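Long-range contacts in phosphopantetheine adenylyltransferase (Archaeoglobus fulgidus, PDB 3DO8), which probably transfers an adenylyl group reversibly from ATP to 4'-phosphopantetheine, yielding dephospho-CoA and pyrophosphate in coenzyme A biosynthesis: residues A[8-13]-A[43-48]; A[81-86]-A[105-110]; A[87-92]-A[114-119]. One frame throughout, in Å; residues are numbered along the deposited sequence.

Contact 1: A[8-13]-A[43-48]; sequences TFEPLH and ARIRSV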
# COMPACT_ATOMS: atom_id res chain seq x y z
N THR A 8 -7.62 -10.97 12.20
CA THR A 8 -8.07 -12.21 12.81
C THR A 8 -7.54 -13.40 11.99
O THR A 8 -7.17 -14.39 12.56
CB THR A 8 -9.61 -12.24 12.90
OG1 THR A 8 -10.03 -11.24 13.82
CG2 THR A 8 -10.09 -13.58 13.36
N PHE A 9 -7.52 -13.27 10.67
CA PHE A 9 -6.91 -14.27 9.76
C PHE A 9 -7.64 -15.60 9.83
O PHE A 9 -6.99 -16.67 9.83
CB PHE A 9 -5.40 -14.46 10.03
CG PHE A 9 -4.60 -13.19 9.89
CD1 PHE A 9 -4.28 -12.67 8.64
CD2 PHE A 9 -4.18 -12.49 11.02
CE1 PHE A 9 -3.52 -11.48 8.52
CE2 PHE A 9 -3.48 -11.32 10.91
CZ PHE A 9 -3.14 -10.80 9.67
N GLU A 10 -8.97 -15.55 9.84
CA GLU A 10 -9.76 -16.78 9.82
C GLU A 10 -10.84 -16.71 8.76
O GLU A 10 -11.77 -15.91 8.91
CB GLU A 10 -10.39 -17.10 11.18
CG GLU A 10 -11.23 -18.39 11.16
CD GLU A 10 -11.91 -18.70 12.45
OE1 GLU A 10 -11.37 -18.34 13.51
OE2 GLU A 10 -13.02 -19.30 12.40
N PRO A 11 -10.72 -17.51 7.70
CA PRO A 11 -9.52 -18.25 7.34
C PRO A 11 -8.50 -17.26 6.76
O PRO A 11 -8.79 -16.06 6.61
CB PRO A 11 -10.00 -19.19 6.24
CG PRO A 11 -11.03 -18.45 5.60
CD PRO A 11 -11.73 -17.62 6.64
N LEU A 12 -7.31 -17.76 6.48
CA LEU A 12 -6.25 -16.97 5.87
C LEU A 12 -6.47 -16.97 4.36
O LEU A 12 -6.17 -17.98 3.69
CB LEU A 12 -4.90 -17.55 6.24
CG LEU A 12 -3.65 -16.75 5.82
CD1 LEU A 12 -3.50 -16.52 4.33
CD2 LEU A 12 -3.61 -15.46 6.47
N HIS A 13 -7.03 -15.89 3.83
CA HIS A 13 -7.49 -15.84 2.44
C HIS A 13 -6.63 -14.95 1.57
O HIS A 13 -5.63 -14.38 2.05
CB HIS A 13 -8.97 -15.44 2.37
CG HIS A 13 -9.30 -14.12 2.98
ND1 HIS A 13 -8.69 -12.93 2.62
CD2 HIS A 13 -10.20 -13.79 3.95
CE1 HIS A 13 -9.22 -11.94 3.32
NE2 HIS A 13 -10.13 -12.44 4.13
N ALA A 43 -16.16 -11.12 18.46
CA ALA A 43 -17.01 -9.93 18.29
C ALA A 43 -17.19 -9.56 16.82
O ALA A 43 -18.13 -8.86 16.45
CB ALA A 43 -16.44 -8.75 19.06
N ARG A 44 -16.27 -10.01 15.97
CA ARG A 44 -16.32 -9.66 14.56
C ARG A 44 -16.96 -10.78 13.75
O ARG A 44 -17.87 -10.53 12.96
CB ARG A 44 -14.91 -9.34 14.03
CG ARG A 44 -14.15 -8.25 14.83
CD ARG A 44 -13.03 -7.59 14.00
NE ARG A 44 -12.75 -6.18 14.37
CZ ARG A 44 -13.45 -5.11 13.94
NH1 ARG A 44 -14.50 -5.23 13.14
NH2 ARG A 44 -13.09 -3.89 14.34
N ILE A 45 -16.48 -12.01 13.96
CA ILE A 45 -16.97 -13.21 13.26
C ILE A 45 -17.33 -14.34 14.23
O ILE A 45 -17.04 -14.26 15.43
CB ILE A 45 -15.92 -13.76 12.26
CG1 ILE A 45 -14.58 -14.02 12.97
CG2 ILE A 45 -15.74 -12.80 11.10
CD1 ILE A 45 -13.78 -15.16 12.39
N ARG A 46 -17.96 -15.39 13.72
CA ARG A 46 -18.12 -16.62 14.49
C ARG A 46 -16.83 -17.41 14.29
O ARG A 46 -16.74 -18.27 13.42
CB ARG A 46 -19.33 -17.43 14.03
CG ARG A 46 -19.57 -18.73 14.85
CD ARG A 46 -20.50 -19.70 14.13
NE ARG A 46 -20.48 -21.04 14.73
CZ ARG A 46 -20.02 -22.15 14.14
NH1 ARG A 46 -19.54 -22.12 12.90
NH2 ARG A 46 -20.07 -23.31 14.79
N SER A 47 -15.84 -17.10 15.12
CA SER A 47 -14.50 -17.68 15.02
C SER A 47 -14.46 -19.05 15.64
O SER A 47 -14.87 -19.23 16.80
CB SER A 47 -13.48 -16.78 15.73
OG SER A 47 -12.19 -17.37 15.76
N VAL A 48 -13.96 -20.01 14.89
CA VAL A 48 -13.81 -21.37 15.38
C VAL A 48 -12.36 -21.82 15.57
O VAL A 48 -12.14 -22.94 16.05
CB VAL A 48 -14.55 -22.37 14.48
CG1 VAL A 48 -16.07 -22.01 14.49
CG2 VAL A 48 -13.98 -22.39 13.07
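Glu10 OE1 is gripped by two donors, the hydroxyl of Ser47, whose OG lies 2.6 Å from it, and Leu49 N just beyond the 43-48 segment. The hydroxyl arrives on the syn side, lifted 25° out of the carboxylate plane. The second oxygen uses its syn lone pair for the backbone: Val48 N sits 2.8 Å from Glu10 OE2, in a nearly straight bond of 173° at the hydrogen. With both oxygens held, the carboxylate has little freedom to rotate. Its chain leaves with CG anti to the backbone N (chi1 -180°) and runs extended toward 43-48. The 8-13 segment follows the first strand of the Rossmann-like sheet and carries His13, the N-cap of helix 14-27; His13 and His16 are the two histidines of the HxGH signature of nucleotidyltransferases, which in relatives lines the nucleotide site. Beside the polar pair, Ile45 CD1 packs 4.0 Å from Glu10 CD and meets Thr8 CG2 tip to tip at 4.1 Å. Close to the same oxygen that Val48 N bonds, Val48 CG2 comes to 3.3 Å from Glu10 OE2, the two side chains crossing at about a right angle. Thr8 OG1 bonds instead to Thr36 OG1, while Arg54 of helix 51-66 touches both Glu10 and Ser47.

Contact 2: A[81-86]-A[105-110]; sequences KTLDVD and QKREEL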
# COMPACT_ATOMS: atom_id res chain seq x y z
N LYS A 81 -0.88 -2.30 19.67
CA LYS A 81 0.23 -1.48 20.15
C LYS A 81 0.39 -0.15 19.41
O LYS A 81 1.36 0.58 19.61
CB LYS A 81 1.56 -2.24 20.00
CG LYS A 81 1.71 -3.53 20.80
CD LYS A 81 3.17 -4.02 20.64
CE LYS A 81 3.52 -4.48 19.17
NZ LYS A 81 4.98 -4.22 18.78
N THR A 82 -0.56 0.18 18.54
CA THR A 82 -0.35 1.28 17.62
C THR A 82 -0.46 2.67 18.22
O THR A 82 -0.18 3.63 17.54
CB THR A 82 -1.31 1.20 16.42
OG1 THR A 82 -2.64 1.36 16.90
CG2 THR A 82 -1.14 -0.11 15.63
N LEU A 83 -0.85 2.80 19.50
CA LEU A 83 -0.81 4.11 20.16
C LEU A 83 0.48 4.32 20.93
O LEU A 83 0.71 5.39 21.47
CB LEU A 83 -1.99 4.27 21.11
CG LEU A 83 -3.37 4.25 20.48
CD1 LEU A 83 -4.45 4.49 21.50
CD2 LEU A 83 -3.45 5.24 19.32
N ASP A 84 1.31 3.28 20.99
CA ASP A 84 2.49 3.26 21.85
C ASP A 84 3.74 3.18 20.98
O ASP A 84 4.61 4.08 21.01
CB ASP A 84 2.36 2.04 22.79
CG ASP A 84 3.20 2.14 24.02
OD1 ASP A 84 3.60 3.27 24.40
OD2 ASP A 84 3.45 1.07 24.62
N VAL A 85 3.81 2.17 20.14
CA VAL A 85 4.96 1.94 19.27
C VAL A 85 4.91 2.88 18.10
O VAL A 85 3.82 3.16 17.56
CB VAL A 85 4.98 0.48 18.77
CG1 VAL A 85 6.16 0.23 17.75
CG2 VAL A 85 5.02 -0.50 19.92
N ASP A 86 6.08 3.34 17.66
CA ASP A 86 6.17 4.19 16.50
C ASP A 86 6.38 3.24 15.32
O ASP A 86 7.34 2.42 15.31
CB ASP A 86 7.29 5.23 16.58
CG ASP A 86 7.02 6.33 17.61
OD1 ASP A 86 5.84 6.62 17.91
OD2 ASP A 86 8.00 6.94 18.11
N GLN A 105 -5.89 9.60 14.71
CA GLN A 105 -6.58 10.66 15.46
C GLN A 105 -6.15 10.61 16.92
O GLN A 105 -5.77 11.65 17.51
CB GLN A 105 -8.10 10.54 15.35
CG GLN A 105 -8.60 10.94 14.01
CD GLN A 105 -10.04 10.55 13.76
OE1 GLN A 105 -10.71 9.96 14.62
NE2 GLN A 105 -10.53 10.87 12.56
N LYS A 106 -6.14 9.39 17.46
CA LYS A 106 -5.73 9.20 18.86
C LYS A 106 -4.24 9.46 19.07
O LYS A 106 -3.84 10.00 20.10
CB LYS A 106 -6.10 7.83 19.40
CG LYS A 106 -7.56 7.64 19.58
CD LYS A 106 -8.02 8.43 20.79
CE LYS A 106 -9.47 8.47 20.89
NZ LYS A 106 -9.81 9.42 21.99
N ARG A 107 -3.42 9.02 18.13
CA ARG A 107 -2.00 9.35 18.22
C ARG A 107 -1.83 10.87 18.29
O ARG A 107 -1.06 11.37 19.11
CB ARG A 107 -1.22 8.74 17.07
CG ARG A 107 -1.03 7.24 17.24
CD ARG A 107 -0.28 6.61 16.09
NE ARG A 107 1.13 7.04 16.02
CZ ARG A 107 2.17 6.43 16.59
NH1 ARG A 107 2.02 5.34 17.32
NH2 ARG A 107 3.40 6.91 16.40
N GLU A 108 -2.54 11.59 17.44
CA GLU A 108 -2.39 13.06 17.47
C GLU A 108 -2.82 13.61 18.83
O GLU A 108 -2.17 14.51 19.38
CB GLU A 108 -3.13 13.74 16.33
CG GLU A 108 -2.86 15.26 16.29
CD GLU A 108 -3.35 15.92 15.01
OE1 GLU A 108 -4.10 15.30 14.25
OE2 GLU A 108 -2.98 17.11 14.77
N GLU A 109 -3.91 13.09 19.38
CA GLU A 109 -4.38 13.55 20.69
C GLU A 109 -3.37 13.27 21.81
O GLU A 109 -3.27 14.05 22.77
CB GLU A 109 -5.72 12.90 21.05
CG GLU A 109 -6.86 13.32 20.16
CD GLU A 109 -8.17 12.65 20.52
OE1 GLU A 109 -8.29 12.06 21.63
OE2 GLU A 109 -9.11 12.73 19.69
N LEU A 110 -2.67 12.14 21.71
CA LEU A 110 -1.74 11.70 22.73
C LEU A 110 -0.35 12.35 22.62
O LEU A 110 0.41 12.36 23.60
CB LEU A 110 -1.56 10.19 22.67
CG LEU A 110 -2.82 9.39 23.06
CD1 LEU A 110 -2.54 7.93 22.72
CD2 LEU A 110 -3.19 9.62 24.53
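Loop 81-86 comes up against the C-terminal turns of helix 97-110 at Leu83 and Arg107, whose CA atoms are 5.7 Å apart. The loop folds back on itself, Lys81 O accepting from both Asp84 N and Val85 N, and in this turned form the carbonyls of Thr82 and Val85 converge on one guanidinium nitrogen. Arg107 NH1 lies 2.8 Å from Thr82 O, which is close to the guanidinium plane, and equally 2.8 Å from Val85 O, which is tilted from that plane. In both bonds the donor stands above the plane of the carbonyl. Arg107 NH2 makes a salt bridge of 2.9 Å to Asp86 OD1, reached on the anti side of the carboxylate, with the two planar groups turned 78° against each other. A bend at chi3 (67°) sets NE off the otherwise extended chain, and NE itself donates to Arg113 O. Helix 97-110 is the crossover helix of a beta-alpha-beta unit in this Rossmann-like fold, and Arg107 ties it to the loop that leads into the unit's first strand, 89-92. The acidic partner is shared, since Asp86 OD1 also pairs with Lys112 NZ; two positive groups so near would be expected to favour an ionised carboxylate. Next to these bonds, the Leu83 and Arg107 side chains run antiparallel past each other, with Leu83 CD2 3.8 Å from Arg107 CG. The same methyl, Leu83 CD2, rests 3.7 Å from Lys106 CB. Leu110 crosses Leu83 at about a right angle, its CD1 packing 4.0 Å from Leu83 CB. Lys106 turns at chi2, and its ammonium group lies farther from the loop, with NZ in a salt bridge of 3.1 Å to Glu109 OE1.

Contact 3: A[87-92]-A[114-119]; sequences FEYLVV and KITIVK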
# COMPACT_ATOMS: atom_id res chain seq x y z
N PHE A 87 5.41 3.25 14.43
CA PHE A 87 5.46 2.54 13.16
C PHE A 87 5.59 3.57 12.05
O PHE A 87 5.01 4.67 12.13
CB PHE A 87 4.16 1.74 12.93
CG PHE A 87 3.97 0.60 13.88
CD1 PHE A 87 4.66 -0.59 13.70
CD2 PHE A 87 3.08 0.70 14.94
CE1 PHE A 87 4.49 -1.64 14.58
CE2 PHE A 87 2.89 -0.35 15.82
CZ PHE A 87 3.61 -1.53 15.64
N GLU A 88 6.32 3.21 11.00
CA GLU A 88 6.37 4.05 9.81
C GLU A 88 5.11 3.91 8.93
O GLU A 88 4.58 4.90 8.43
CB GLU A 88 7.62 3.73 8.99
CG GLU A 88 7.83 4.65 7.83
CD GLU A 88 9.24 4.54 7.22
OE1 GLU A 88 10.13 3.88 7.84
OE2 GLU A 88 9.47 5.10 6.13
N TYR A 89 4.67 2.67 8.73
CA TYR A 89 3.52 2.35 7.87
C TYR A 89 2.57 1.45 8.67
O TYR A 89 3.01 0.59 9.45
CB TYR A 89 3.98 1.57 6.62
CG TYR A 89 4.78 2.40 5.64
CD1 TYR A 89 4.20 3.46 4.97
CD2 TYR A 89 6.12 2.12 5.38
CE1 TYR A 89 4.89 4.20 4.06
CE2 TYR A 89 6.85 2.89 4.48
CZ TYR A 89 6.22 3.93 3.82
OH TYR A 89 6.87 4.73 2.88
N LEU A 90 1.28 1.62 8.40
CA LEU A 90 0.23 0.76 8.90
C LEU A 90 -0.55 0.29 7.69
O LEU A 90 -1.15 1.10 6.96
CB LEU A 90 -0.69 1.55 9.83
CG LEU A 90 -1.99 0.89 10.38
CD1 LEU A 90 -1.79 -0.51 10.99
CD2 LEU A 90 -2.72 1.87 11.35
N VAL A 91 -0.47 -1.01 7.43
CA VAL A 91 -1.05 -1.63 6.25
C VAL A 91 -2.41 -2.19 6.64
O VAL A 91 -2.51 -2.99 7.58
CB VAL A 91 -0.16 -2.77 5.67
CG1 VAL A 91 -0.93 -3.50 4.54
CG2 VAL A 91 1.15 -2.18 5.18
N VAL A 92 -3.44 -1.75 5.92
CA VAL A 92 -4.83 -2.07 6.23
C VAL A 92 -5.63 -2.40 4.98
O VAL A 92 -5.20 -2.17 3.89
CB VAL A 92 -5.52 -0.89 6.99
CG1 VAL A 92 -4.84 -0.72 8.33
CG2 VAL A 92 -5.50 0.38 6.19
N LYS A 114 1.99 10.81 13.54
CA LYS A 114 1.09 9.99 12.76
C LYS A 114 1.89 8.90 12.03
O LYS A 114 3.10 9.02 11.77
CB LYS A 114 0.25 10.87 11.83
CG LYS A 114 -0.91 11.58 12.59
CD LYS A 114 -1.74 12.47 11.67
CE LYS A 114 -2.90 13.09 12.35
NZ LYS A 114 -3.76 12.08 13.07
N ILE A 115 1.20 7.81 11.75
CA ILE A 115 1.72 6.70 10.93
C ILE A 115 1.18 6.86 9.51
O ILE A 115 0.02 7.24 9.32
CB ILE A 115 1.22 5.33 11.51
CG1 ILE A 115 1.56 5.16 13.02
CG2 ILE A 115 1.78 4.16 10.69
CD1 ILE A 115 0.84 4.03 13.65
N THR A 116 1.99 6.55 8.50
CA THR A 116 1.49 6.56 7.12
C THR A 116 0.59 5.34 6.88
O THR A 116 1.06 4.21 6.97
CB THR A 116 2.63 6.61 6.09
OG1 THR A 116 3.35 7.84 6.28
CG2 THR A 116 2.07 6.60 4.67
N ILE A 117 -0.67 5.58 6.55
CA ILE A 117 -1.62 4.52 6.28
C ILE A 117 -1.51 4.09 4.83
O ILE A 117 -1.56 4.93 3.88
CB ILE A 117 -3.07 4.93 6.61
CG1 ILE A 117 -3.19 5.33 8.10
CG2 ILE A 117 -4.07 3.82 6.27
CD1 ILE A 117 -4.51 5.98 8.48
N VAL A 118 -1.39 2.77 4.68
CA VAL A 118 -1.31 2.12 3.37
C VAL A 118 -2.52 1.20 3.24
O VAL A 118 -2.58 0.16 3.88
CB VAL A 118 0.04 1.35 3.20
CG1 VAL A 118 0.08 0.64 1.82
CG2 VAL A 118 1.22 2.31 3.47
N LYS A 119 -3.51 1.63 2.46
CA LYS A 119 -4.75 0.90 2.32
C LYS A 119 -4.66 0.03 1.10
O LYS A 119 -4.48 0.51 -0.02
CB LYS A 119 -5.92 1.85 2.15
CG LYS A 119 -7.26 1.17 2.11
CD LYS A 119 -8.31 2.18 1.71
CE LYS A 119 -9.69 1.58 1.66
NZ LYS A 119 -10.38 1.92 0.36
O HOH W 1 5.30 7.13 13.05
O HOH W 2 5.39 7.48 8.00
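Ile115 CG2 presses on the backbone of the adjoining strand, 3.5 Å from Leu90 N, and marks the dense part of this parallel pair. From there the ladder runs on through Leu90 N to Thr116 O, Val118 N to Leu90 O at 2.8 Å in an almost straight bond (175°), and Val92 N to Val118 O. On one face, Tyr89 CD1 lies 3.5 Å from Val118 CG2, and the Tyr89 side chain lies alongside that of Thr116, both pointing the same way. On the other, Val92 CG2 meets Ile117 CG2 at 3.7 Å. The N-terminal end is wetter: one water donates to Phe87 O (2.6 Å) and Lys114 O, and a second donates to Glu88 O, 2.7 Å away, while also bonding Thr116 OG1. Glu88 O in addition accepts from Thr116 N at 3.1 Å. Tyr89 OH finds Asp21 of the second subunit, and Lys119 pairs antiparallel with a strand of that subunit, so the sheet continues across the dimer interface. Strand 3-7 flanks 89-92 on its other edge; helix 97-110 covers the face of Leu90 and Ile117, and helix 14-27 that of Tyr89, Val91 and Val118.

How the contacts relate
Contact 1 closes before the other two open along the chain, whereas contacts 2 and 3 alternate their segments, 81-86 and 87-92 preceding 105-110 and 114-119. Contacts 2 and 3 are neighbours, with centres 12 Å apart, and they touch directly where Arg107 packs on Ile115 and Thr82 on Phe87. Both belong to the beta-alpha-beta unit of strand 89-92, helix 97-110 and strand 116-121, or to the loop entering it. Contact 1 lies 23 Å from contact 3 between centres, across the middle of the chain, at the end of strand 3-7. One parallel sheet thus links the HxGH loop region to the strand edge used in dimerisation.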